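Local coordinates for putative DNA protection protein (PDB 4CYB), which probably binds and oxidises iron within a twelve-subunit ferritin-like shell, as Dps proteins do, at residues Arg21-Leu32 and Val75-Ala86; Ile123-Thr134 and Asn143-Leu151. All coordinates share one frame; numbering follows the deposited sequence.

How the contacts relate
Both contacts belong to one ferritin-like four-helix bundle. Contact 1 pairs helix 18-48 with the C-terminal end of helix 54-81 and the turn that follows, and contact 2 pairs helix 109-136 with helix 140-164. Their centres lie about 13 Å apart. Two salt bridges join them on one flank: Arg27 NH1 to Asp129 OD2 at 2.7 Å, and Lys30 NZ to Glu126 OE2 at 2.8 Å. Elsewhere Arg78 CB packs on Leu145 CD2 at 3.6 Å. The iron site belongs to contact 1, through Glu77. Contact 2 stands back from it, with the side chain of Val150 about 11 Å from that of Asp73 and about 12 Å from that of Glu77. Both contacts touch the third subunit.

Contact 1 of 2, residues Arg21-Leu32 and Val75-Ala86; sequences RLYSCQRLNKVL and VAERVQTLGGVA. With FE (Fe (III) ion), chain B.
Leu28 packs into the middle of segment 75-86. Its CD1 lies 3.4 Å from Arg78 CG and also meets Leu82 CD1, the two leucine side chains crossing at about a right angle. Its CB rests on Val79 CG2. One turn earlier, Cys25 SG sits 3.6 Å from Leu82 CB and also touches Val79 CG1 and the CA of Gly84. A side chain at Gly84 would run into that sulfur. One turn later, Leu32 and Val75 slide past each other in opposite directions, and Leu32 CD2 reaches Ala76.

Two polar bonds add to this apolar row. Arg21 NH1 donates to Leu82 O at 2.9 Å, with the oxygen in the guanidinium plane. The bend at chi3 (-74°) turns the guanidinium back to this carbonyl. NH1 also bonds to Lys10 O. An alanine in place of Arg21 would remove the bonds to Leu82 O and Lys10 O, and would probably leave the carbonyl at the helix end without this donor. Asn29 ND2 donates to Val85 O at 2.9 Å, and its OD1 accepts from Val87 N.

The helices run nearly antiparallel, at 161°, with axes 9.5 Å apart. They are the first two long helices of the ferritin-like bundle. Helix 54-81 ends in a Schellman motif, with Gly83 at positive phi. The chain then turns back along Asn29. Gln80 OE1 holds the turn by accepting from Ala86 N at 2.7 Å.

Further out, Arg78 forms salt bridges to Asp139 and to Glu155 of the third subunit. Glu77 extends from the helix, and its OE2 binds the iron (III) ion at 2.2 Å. Asp73, His46 of the second subunit and three waters complete the ligands.

Contact 2 of 2, residues Ile123-Thr134 and Asn143-Leu151; sequences ILTECHDAAART and NDLLVSEVL
Leu146 is the knob of this contact, set in a hole formed by Cys127, Ala130, Ala131 and Thr134. Its CD1 lies 3.8 Å from Ala131 N and 3.9 Å from Ala130 C, so this branch rests against the backbone of helix 109-136. The small side chains of Ala130 and Ala131 are consistent with the close approach of the axes, 8.9 Å, at 150° between their directions. Next to the knob, Val147 CG2 meets Ala131 CB.

The other apolar contacts gather near Leu151 and Val150. Leu151 CG is anti to the backbone N (chi1 -167°). This carries the branched end toward helix 109-136, where CD1 meets Leu124 CD2 at 3.5 Å, a tight carbon pair. The same methyl touches Cys127 CB. Val150 CG1 lies beside Cys127 SG and touches Ile123 CG2; the side chains of Val150 and Ile123 cross at about a right angle.

One contact is of CH-pi type. Leu151 CD1 stands over a face of the His128 ring, 3.7 Å from its centroid and 16° off the normal. His128 ND1 bonds to Asp140 of the fourth subunit, which probably helps to fix the turn of the ring.

Two hydroxyls bond back into their own helix. Thr134 OG1 bonds to Ala130 O at 2.9 Å. Thr134 N reaches that oxygen from the opposite face of its plane. Ser148 OG likewise bonds to Asp144 O. The carboxylates of Asp144 and Glu149 instead form salt bridges to Arg152 of the third subunit.

Helix 140-164 widens to a pi-type turn over 145-151, where Leu151 N bonds to Leu146 O. These nearly antiparallel helices are the last two long helices of the chain. Their knob-into-hole packing belongs to the four-helix bundle of the ferritin-like fold.

Contact 1 of 2, residues Arg21-Leu32 and Val75-Ala86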
loop_
_atom_site.group_PDB
_atom_site.type_symbol
_atom_site.label_atom_id
_atom_site.label_comp_id
_atom_site.label_asym_id
_atom_site.label_seq_id
_atom_site.Cartn_x
_atom_site.Cartn_y
_atom_site.Cartn_z
ATOM N N ARG J 21 -34.655 -23.746 -2.933
ATOM C CA ARG J 21 -33.213 -23.960 -3.109
ATOM C C ARG J 21 -32.848 -24.786 -4.330
ATOM O O ARG J 21 -31.942 -24.446 -5.086
ATOM C CB ARG J 21 -32.642 -24.560 -1.820
ATOM C CG ARG J 21 -32.842 -23.605 -0.655
ATOM C CD ARG J 21 -32.152 -24.090 0.594
ATOM N NE ARG J 21 -32.827 -25.214 1.253
ATOM C CZ ARG J 21 -32.399 -26.457 1.306
ATOM N NH1 ARG J 21 -31.245 -26.807 0.742
ATOM N NH2 ARG J 21 -33.103 -27.382 1.977
ATOM N N LEU J 22 -33.592 -25.860 -4.576
ATOM C CA LEU J 22 -33.354 -26.661 -5.739
ATOM C C LEU J 22 -33.524 -25.871 -7.029
ATOM O O LEU J 22 -32.719 -25.973 -7.957
ATOM C CB LEU J 22 -34.384 -27.799 -5.739
ATOM C CG LEU J 22 -34.002 -29.208 -6.169
ATOM C CD1 LEU J 22 -35.083 -29.760 -7.108
ATOM C CD2 LEU J 22 -32.626 -29.343 -6.768
ATOM N N TYR J 23 -34.587 -25.093 -7.112
ATOM C CA TYR J 23 -34.837 -24.288 -8.307
ATOM C C TYR J 23 -33.725 -23.221 -8.500
ATOM O O TYR J 23 -33.205 -23.022 -9.611
ATOM C CB TYR J 23 -36.234 -23.642 -8.255
ATOM C CG TYR J 23 -36.517 -22.840 -9.500
ATOM C CD1 TYR J 23 -36.971 -23.479 -10.689
ATOM C CD2 TYR J 23 -36.355 -21.468 -9.511
ATOM C CE1 TYR J 23 -37.233 -22.746 -11.831
ATOM C CE2 TYR J 23 -36.595 -20.722 -10.675
ATOM C CZ TYR J 23 -37.050 -21.381 -11.832
ATOM O OH TYR J 23 -37.297 -20.655 -12.980
ATOM N N SER J 24 -33.347 -22.545 -7.425
ATOM C CA SER J 24 -32.305 -21.479 -7.560
ATOM C C SER J 24 -31.007 -22.144 -8.020
ATOM O O SER J 24 -30.319 -21.589 -8.913
ATOM C CB SER J 24 -32.118 -20.726 -6.237
ATOM O OG SER J 24 -33.152 -19.806 -6.011
ATOM N N CYS J 25 -30.672 -23.310 -7.457
ATOM C CA CYS J 25 -29.453 -24.003 -7.891
ATOM C C CYS J 25 -29.457 -24.415 -9.376
ATOM O O CYS J 25 -28.449 -24.278 -10.040
ATOM C CB CYS J 25 -29.089 -25.211 -7.045
ATOM S SG CYS J 25 -28.612 -24.753 -5.354
ATOM N N GLN J 26 -30.615 -24.892 -9.895
ATOM C CA GLN J 26 -30.698 -25.163 -11.341
ATOM C C GLN J 26 -30.506 -23.896 -12.146
ATOM O O GLN J 26 -29.752 -23.944 -13.128
ATOM C CB GLN J 26 -32.088 -25.731 -11.712
ATOM C CG GLN J 26 -32.360 -27.070 -11.090
ATOM C CD GLN J 26 -33.861 -27.462 -11.139
ATOM O OE1 GLN J 26 -34.228 -28.537 -10.669
ATOM N NE2 GLN J 26 -34.707 -26.599 -11.719
ATOM N N ARG J 27 -31.153 -22.777 -11.784
ATOM C CA ARG J 27 -30.980 -21.564 -12.561
ATOM C C ARG J 27 -29.512 -21.052 -12.445
ATOM O O ARG J 27 -28.911 -20.615 -13.449
ATOM C CB ARG J 27 -31.946 -20.436 -12.172
ATOM C CG ARG J 27 -33.427 -20.779 -12.253
ATOM C CD ARG J 27 -33.863 -21.345 -13.596
ATOM N NE ARG J 27 -33.507 -20.503 -14.713
ATOM C CZ ARG J 27 -34.307 -19.616 -15.311
ATOM N NH1 ARG J 27 -35.569 -19.399 -14.885
ATOM N NH2 ARG J 27 -33.857 -18.969 -16.363
ATOM N N LEU J 28 -28.973 -21.122 -11.223
ATOM C CA LEU J 28 -27.594 -20.596 -11.014
ATOM C C LEU J 28 -26.610 -21.421 -11.805
ATOM O O LEU J 28 -25.632 -20.840 -12.345
ATOM C CB LEU J 28 -27.224 -20.555 -9.519
ATOM C CG LEU J 28 -27.924 -19.431 -8.738
ATOM C CD1 LEU J 28 -27.820 -19.590 -7.227
ATOM C CD2 LEU J 28 -27.472 -18.033 -9.181
ATOM N N ASN J 29 -26.806 -22.744 -11.846
ATOM C CA ASN J 29 -25.871 -23.590 -12.559
ATOM C C ASN J 29 -25.859 -23.334 -14.052
ATOM O O ASN J 29 -24.846 -23.497 -14.695
ATOM C CB ASN J 29 -25.997 -25.087 -12.252
ATOM C CG ASN J 29 -25.139 -25.509 -11.070
ATOM O OD1 ASN J 29 -23.972 -25.104 -10.961
ATOM N ND2 ASN J 29 -25.692 -26.345 -10.205
ATOM N N LYS J 30 -26.998 -22.962 -14.618
ATOM C CA LYS J 30 -27.000 -22.623 -16.041
ATOM C C LYS J 30 -26.222 -21.337 -16.283
ATOM O O LYS J 30 -25.398 -21.259 -17.228
ATOM C CB LYS J 30 -28.465 -22.517 -16.584
ATOM C CG LYS J 30 -28.544 -22.135 -18.075
ATOM C CD LYS J 30 -27.686 -23.043 -18.956
ATOM C CE LYS J 30 -28.098 -22.892 -20.420
ATOM N NZ LYS J 30 -28.135 -21.493 -20.885
ATOM N N VAL J 31 -26.466 -20.339 -15.460
ATOM C CA VAL J 31 -25.723 -19.072 -15.559
ATOM C C VAL J 31 -24.230 -19.376 -15.401
ATOM O O VAL J 31 -23.394 -18.802 -16.107
ATOM C CB VAL J 31 -26.189 -18.060 -14.497
ATOM C CG1 VAL J 31 -25.254 -16.840 -14.460
ATOM C CG2 VAL J 31 -27.626 -17.606 -14.850
ATOM N N LEU J 32 -23.911 -20.218 -14.436
ATOM C CA LEU J 32 -22.482 -20.580 -14.139
ATOM C C LEU J 32 -21.838 -21.254 -15.343
ATOM O O LEU J 32 -20.719 -20.880 -15.744
ATOM C CB LEU J 32 -22.468 -21.482 -12.910
ATOM C CG LEU J 32 -21.183 -21.768 -12.172
ATOM C CD1 LEU J 32 -20.447 -20.441 -11.926
ATOM C CD2 LEU J 32 -21.570 -22.487 -10.887
ATOM N N VAL J 75 -21.072 -16.981 -7.851
ATOM C CA VAL J 75 -22.250 -17.818 -8.194
ATOM C C VAL J 75 -22.114 -19.256 -7.720
ATOM O O VAL J 75 -23.079 -19.800 -7.180
ATOM C CB VAL J 75 -22.506 -17.745 -9.732
ATOM C CG1 VAL J 75 -23.611 -18.710 -10.223
ATOM C CG2 VAL J 75 -22.907 -16.333 -10.086
ATOM N N ALA J 76 -20.933 -19.868 -7.879
ATOM C CA ALA J 76 -20.702 -21.211 -7.391
ATOM C C ALA J 76 -20.892 -21.255 -5.888
ATOM O O ALA J 76 -21.513 -22.173 -5.381
ATOM C CB ALA J 76 -19.315 -21.686 -7.735
ATOM N N GLU J 77 -20.297 -20.296 -5.161
ATOM C CA GLU J 77 -20.487 -20.256 -3.722
ATOM C C GLU J 77 -21.968 -20.077 -3.322
ATOM O O GLU J 77 -22.393 -20.639 -2.319
ATOM C CB GLU J 77 -19.598 -19.145 -3.092
ATOM C CG GLU J 77 -18.132 -19.704 -3.033
ATOM C CD GLU J 77 -17.156 -18.749 -2.313
ATOM O OE1 GLU J 77 -17.623 -17.784 -1.637
ATOM O OE2 GLU J 77 -15.932 -19.040 -2.369
ATOM N N ARG J 78 -22.719 -19.345 -4.139
ATOM C CA ARG J 78 -24.172 -19.239 -3.860
ATOM C C ARG J 78 -24.880 -20.608 -3.984
ATOM O O ARG J 78 -25.725 -20.966 -3.127
ATOM C CB ARG J 78 -24.796 -18.254 -4.830
ATOM C CG ARG J 78 -26.304 -18.055 -4.615
ATOM C CD ARG J 78 -26.525 -17.190 -3.394
ATOM N NE ARG J 78 -27.945 -17.073 -2.969
ATOM C CZ ARG J 78 -28.286 -16.575 -1.784
ATOM N NH1 ARG J 78 -27.320 -16.118 -0.944
ATOM N NH2 ARG J 78 -29.579 -16.523 -1.414
ATOM N N VAL J 79 -24.562 -21.363 -5.042
ATOM C CA VAL J 79 -25.052 -22.734 -5.149
ATOM C C VAL J 79 -24.726 -23.548 -3.923
ATOM O O VAL J 79 -25.611 -24.246 -3.388
ATOM C CB VAL J 79 -24.513 -23.423 -6.408
ATOM C CG1 VAL J 79 -24.911 -24.899 -6.432
ATOM C CG2 VAL J 79 -24.990 -22.694 -7.670
ATOM N N GLN J 80 -23.457 -23.496 -3.465
ATOM C CA GLN J 80 -23.106 -24.266 -2.271
ATOM C C GLN J 80 -23.858 -23.785 -1.004
ATOM O O GLN J 80 -24.278 -24.597 -0.165
ATOM C CB GLN J 80 -21.565 -24.193 -2.028
ATOM C CG GLN J 80 -20.772 -24.727 -3.226
ATOM C CD GLN J 80 -21.155 -26.158 -3.579
ATOM O OE1 GLN J 80 -21.433 -26.425 -4.719
ATOM N NE2 GLN J 80 -21.241 -27.047 -2.597
ATOM N N THR J 81 -24.012 -22.464 -0.886
ATOM C CA THR J 81 -24.711 -21.863 0.219
ATOM C C THR J 81 -26.180 -22.362 0.268
ATOM O O THR J 81 -26.768 -22.463 1.359
ATOM C CB THR J 81 -24.709 -20.326 0.057
ATOM O OG1 THR J 81 -23.340 -19.843 0.193
ATOM C CG2 THR J 81 -25.623 -19.665 1.137
ATOM N N LEU J 82 -26.750 -22.657 -0.891
ATOM C CA LEU J 82 -28.149 -23.173 -0.934
ATOM C C LEU J 82 -28.195 -24.685 -0.727
ATOM O O LEU J 82 -29.286 -25.278 -0.793
ATOM C CB LEU J 82 -28.773 -22.794 -2.298
ATOM C CG LEU J 82 -28.889 -21.279 -2.502
ATOM C CD1 LEU J 82 -29.203 -20.986 -3.959
ATOM C CD2 LEU J 82 -29.974 -20.636 -1.650
ATOM N N GLY J 83 -27.041 -25.321 -0.483
ATOM C CA GLY J 83 -27.012 -26.782 -0.217
ATOM C C GLY J 83 -26.855 -27.592 -1.489
ATOM O O GLY J 83 -27.000 -28.790 -1.471
ATOM N N GLY J 84 -26.639 -26.916 -2.616
ATOM C CA GLY J 84 -26.549 -27.586 -3.936
ATOM C C GLY J 84 -25.110 -27.956 -4.313
ATOM O O GLY J 84 -24.183 -27.944 -3.451
ATOM N N VAL J 85 -24.955 -28.343 -5.567
ATOM C CA VAL J 85 -23.657 -28.724 -6.140
ATOM C C VAL J 85 -23.349 -27.868 -7.349
ATOM O O VAL J 85 -24.054 -27.939 -8.410
ATOM C CB VAL J 85 -23.601 -30.250 -6.475
ATOM C CG1 VAL J 85 -22.158 -30.673 -6.903
ATOM C CG2 VAL J 85 -24.076 -31.046 -5.244
ATOM N N ALA J 86 -22.298 -27.036 -7.222
ATOM C CA ALA J 86 -21.890 -26.162 -8.358
ATOM C C ALA J 86 -21.274 -27.004 -9.486
ATOM O O ALA J 86 -20.528 -27.991 -9.230
ATOM C CB ALA J 86 -20.879 -25.109 -7.869
HETATM FE FE FE B . -14.036 -18.219 -3.265
HETATM O O HOH W 1 -12.123 -17.558 -4.504
HETATM O O HOH W 2 -12.782 -17.885 -1.336
HETATM O O HOH W 3 -14.411 -16.001 -2.486
#

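Contact 2 of 2, residues Ile123-Thr134 and Asn143-Leu151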
loop_
_atom_site.group_PDB
_atom_site.type_symbol
_atom_site.label_atom_id
_atom_site.label_comp_id
_atom_site.label_asym_id
_atom_site.label_seq_id
_atom_site.Cartn_x
_atom_site.Cartn_y
_atom_site.Cartn_z
ATOM N N ILE J 123 -26.568 -14.718 -21.774
ATOM C CA ILE J 123 -26.543 -14.619 -20.325
ATOM C C ILE J 123 -27.504 -13.548 -19.788
ATOM O O ILE J 123 -28.242 -13.809 -18.829
ATOM C CB ILE J 123 -25.068 -14.378 -19.843
ATOM C CG1 ILE J 123 -24.254 -15.632 -20.193
ATOM C CG2 ILE J 123 -25.034 -14.150 -18.332
ATOM C CD1 ILE J 123 -22.726 -15.496 -19.951
ATOM N N LEU J 124 -27.542 -12.374 -20.410
ATOM C CA LEU J 124 -28.475 -11.272 -19.955
ATOM C C LEU J 124 -29.962 -11.754 -20.073
ATOM O O LEU J 124 -30.749 -11.577 -19.126
ATOM C CB LEU J 124 -28.255 -9.986 -20.778
ATOM C CG LEU J 124 -26.950 -9.255 -20.422
ATOM C CD1 LEU J 124 -26.691 -8.113 -21.372
ATOM C CD2 LEU J 124 -27.007 -8.675 -18.998
ATOM N N THR J 125 -30.283 -12.435 -21.172
ATOM C CA THR J 125 -31.679 -12.941 -21.351
ATOM C C THR J 125 -32.055 -13.949 -20.245
ATOM O O THR J 125 -33.098 -13.835 -19.591
ATOM C CB THR J 125 -31.839 -13.519 -22.763
ATOM O OG1 THR J 125 -31.570 -12.465 -23.701
ATOM C CG2 THR J 125 -33.275 -14.047 -22.980
ATOM N N GLU J 126 -31.153 -14.883 -19.988
ATOM C CA GLU J 126 -31.305 -15.875 -18.918
ATOM C C GLU J 126 -31.404 -15.221 -17.547
ATOM O O GLU J 126 -32.192 -15.637 -16.716
ATOM C CB GLU J 126 -30.099 -16.812 -18.887
ATOM C CG GLU J 126 -30.173 -17.913 -19.917
ATOM C CD GLU J 126 -30.659 -19.249 -19.382
ATOM O OE1 GLU J 126 -31.132 -19.370 -18.190
ATOM O OE2 GLU J 126 -30.554 -20.197 -20.205
ATOM N N CYS J 127 -30.559 -14.219 -17.281
ATOM C CA CYS J 127 -30.565 -13.513 -16.000
ATOM C C CYS J 127 -31.845 -12.803 -15.682
ATOM O O CYS J 127 -32.283 -12.857 -14.559
ATOM C CB CYS J 127 -29.519 -12.399 -15.973
ATOM S SG CYS J 127 -27.951 -12.977 -15.352
ATOM N N HIS J 128 -32.405 -12.057 -16.624
ATOM C CA HIS J 128 -33.704 -11.369 -16.328
ATOM C C HIS J 128 -34.763 -12.383 -15.916
ATOM O O HIS J 128 -35.485 -12.181 -14.926
ATOM C CB HIS J 128 -34.190 -10.602 -17.559
ATOM C CG HIS J 128 -33.443 -9.305 -17.803
ATOM N ND1 HIS J 128 -33.559 -8.231 -16.988
ATOM C CD2 HIS J 128 -32.554 -8.948 -18.797
ATOM C CE1 HIS J 128 -32.817 -7.212 -17.471
ATOM N NE2 HIS J 128 -32.206 -7.643 -18.585
ATOM N N ASP J 129 -34.841 -13.478 -16.677
ATOM C CA ASP J 129 -35.827 -14.536 -16.397
ATOM C C ASP J 129 -35.559 -15.202 -15.047
ATOM O O ASP J 129 -36.470 -15.346 -14.223
ATOM C CB ASP J 129 -35.850 -15.581 -17.528
ATOM C CG ASP J 129 -36.832 -16.701 -17.248
ATOM O OD1 ASP J 129 -38.037 -16.389 -17.269
ATOM O OD2 ASP J 129 -36.425 -17.856 -16.948
ATOM N N ALA J 130 -34.314 -15.633 -14.802
ATOM C CA ALA J 130 -33.968 -16.284 -13.520
ATOM C C ALA J 130 -34.150 -15.336 -12.345
ATOM O O ALA J 130 -34.607 -15.763 -11.290
ATOM C CB ALA J 130 -32.538 -16.860 -13.526
ATOM N N ALA J 131 -33.817 -14.056 -12.514
ATOM C CA ALA J 131 -34.077 -13.042 -11.465
ATOM C C ALA J 131 -35.554 -12.947 -11.074
ATOM O O ALA J 131 -35.898 -13.005 -9.876
ATOM C CB ALA J 131 -33.520 -11.668 -11.855
ATOM N N ALA J 132 -36.417 -12.850 -12.082
ATOM C CA ALA J 132 -37.872 -12.789 -11.814
ATOM C C ALA J 132 -38.364 -14.064 -11.104
ATOM O O ALA J 132 -39.119 -13.986 -10.129
ATOM C CB ALA J 132 -38.636 -12.579 -13.111
ATOM N N ARG J 133 -37.976 -15.242 -11.592
ATOM C CA ARG J 133 -38.493 -16.508 -11.047
ATOM C C ARG J 133 -37.965 -16.826 -9.674
ATOM O O ARG J 133 -38.716 -17.250 -8.815
ATOM C CB ARG J 133 -38.197 -17.688 -11.963
ATOM C CG ARG J 133 -38.728 -17.598 -13.374
ATOM C CD ARG J 133 -40.221 -17.919 -13.391
ATOM N NE ARG J 133 -41.022 -16.710 -13.155
ATOM C CZ ARG J 133 -41.129 -15.680 -14.007
ATOM N NH1 ARG J 133 -40.481 -15.685 -15.163
ATOM N NH2 ARG J 133 -41.881 -14.628 -13.702
ATOM N N THR J 134 -36.662 -16.617 -9.438
ATOM C CA THR J 134 -36.125 -16.830 -8.066
ATOM C C THR J 134 -36.739 -15.839 -7.081
ATOM O O THR J 134 -37.002 -16.191 -5.947
ATOM C CB THR J 134 -34.563 -16.776 -8.015
ATOM O OG1 THR J 134 -34.129 -15.500 -8.477
ATOM C CG2 THR J 134 -33.999 -17.835 -8.899
ATOM N N ASN J 143 -31.829 -13.451 -6.120
ATOM C CA ASN J 143 -32.224 -12.419 -7.037
ATOM C C ASN J 143 -31.224 -11.235 -7.021
ATOM O O ASN J 143 -30.853 -10.714 -8.067
ATOM C CB ASN J 143 -33.645 -11.924 -6.679
ATOM C CG ASN J 143 -34.030 -10.657 -7.459
ATOM O OD1 ASN J 143 -34.690 -10.715 -8.533
ATOM N ND2 ASN J 143 -33.642 -9.525 -6.949
ATOM N N ASP J 144 -30.794 -10.848 -5.822
ATOM C CA ASP J 144 -29.879 -9.709 -5.672
ATOM C C ASP J 144 -28.542 -9.991 -6.352
ATOM O O ASP J 144 -28.022 -9.106 -7.046
ATOM C CB ASP J 144 -29.668 -9.372 -4.194
ATOM C CG ASP J 144 -28.705 -8.186 -4.011
ATOM O OD1 ASP J 144 -29.113 -7.037 -4.307
ATOM O OD2 ASP J 144 -27.533 -8.419 -3.644
ATOM N N LEU J 145 -28.004 -11.203 -6.154
ATOM C CA LEU J 145 -26.762 -11.640 -6.833
ATOM C C LEU J 145 -26.949 -11.578 -8.357
ATOM O O LEU J 145 -26.132 -11.037 -9.071
ATOM C CB LEU J 145 -26.350 -13.028 -6.372
ATOM C CG LEU J 145 -25.311 -13.798 -7.210
ATOM C CD1 LEU J 145 -24.067 -12.961 -7.292
ATOM C CD2 LEU J 145 -25.076 -15.126 -6.500
ATOM N N LEU J 146 -28.066 -12.083 -8.863
ATOM C CA LEU J 146 -28.231 -12.089 -10.305
ATOM C C LEU J 146 -28.377 -10.707 -10.921
ATOM O O LEU J 146 -27.882 -10.485 -12.004
ATOM C CB LEU J 146 -29.493 -12.910 -10.657
ATOM C CG LEU J 146 -29.311 -14.425 -10.485
ATOM C CD1 LEU J 146 -30.696 -15.075 -10.522
ATOM C CD2 LEU J 146 -28.420 -15.008 -11.599
ATOM N N VAL J 147 -29.055 -9.813 -10.231
ATOM C CA VAL J 147 -29.252 -8.474 -10.739
ATOM C C VAL J 147 -28.021 -7.600 -10.492
ATOM O O VAL J 147 -27.542 -6.968 -11.428
ATOM C CB VAL J 147 -30.521 -7.798 -10.181
ATOM C CG1 VAL J 147 -30.615 -6.339 -10.632
ATOM C CG2 VAL J 147 -31.773 -8.605 -10.616
ATOM N N SER J 148 -27.537 -7.533 -9.250
ATOM C CA SER J 148 -26.584 -6.457 -8.940
ATOM C C SER J 148 -25.212 -6.831 -9.455
ATOM O O SER J 148 -24.378 -5.953 -9.758
ATOM C CB SER J 148 -26.501 -6.170 -7.421
ATOM O OG SER J 148 -25.948 -7.321 -6.825
ATOM N N GLU J 149 -24.962 -8.119 -9.561
ATOM C CA GLU J 149 -23.656 -8.582 -10.048
ATOM C C GLU J 149 -23.644 -9.122 -11.475
ATOM O O GLU J 149 -22.951 -8.552 -12.323
ATOM C CB GLU J 149 -23.073 -9.590 -9.057
ATOM C CG GLU J 149 -23.010 -8.899 -7.695
ATOM C CD GLU J 149 -22.325 -9.686 -6.622
ATOM O OE1 GLU J 149 -21.248 -10.255 -6.902
ATOM O OE2 GLU J 149 -22.863 -9.718 -5.494
ATOM N N VAL J 150 -24.372 -10.228 -11.728
ATOM C CA VAL J 150 -24.316 -10.882 -13.025
ATOM C C VAL J 150 -24.827 -9.949 -14.097
ATOM O O VAL J 150 -24.149 -9.680 -15.081
ATOM C CB VAL J 150 -25.040 -12.240 -13.059
ATOM C CG1 VAL J 150 -24.834 -12.875 -14.444
ATOM C CG2 VAL J 150 -24.461 -13.167 -11.982
ATOM N N LEU J 151 -26.050 -9.464 -13.912
ATOM C CA LEU J 151 -26.671 -8.610 -14.922
ATOM C C LEU J 151 -25.911 -7.329 -15.147
ATOM O O LEU J 151 -25.529 -7.023 -16.280
ATOM C CB LEU J 151 -28.121 -8.305 -14.526
ATOM C CG LEU J 151 -28.977 -7.697 -15.633
ATOM C CD1 LEU J 151 -29.499 -8.806 -16.555
ATOM C CD2 LEU J 151 -30.172 -7.003 -14.990
#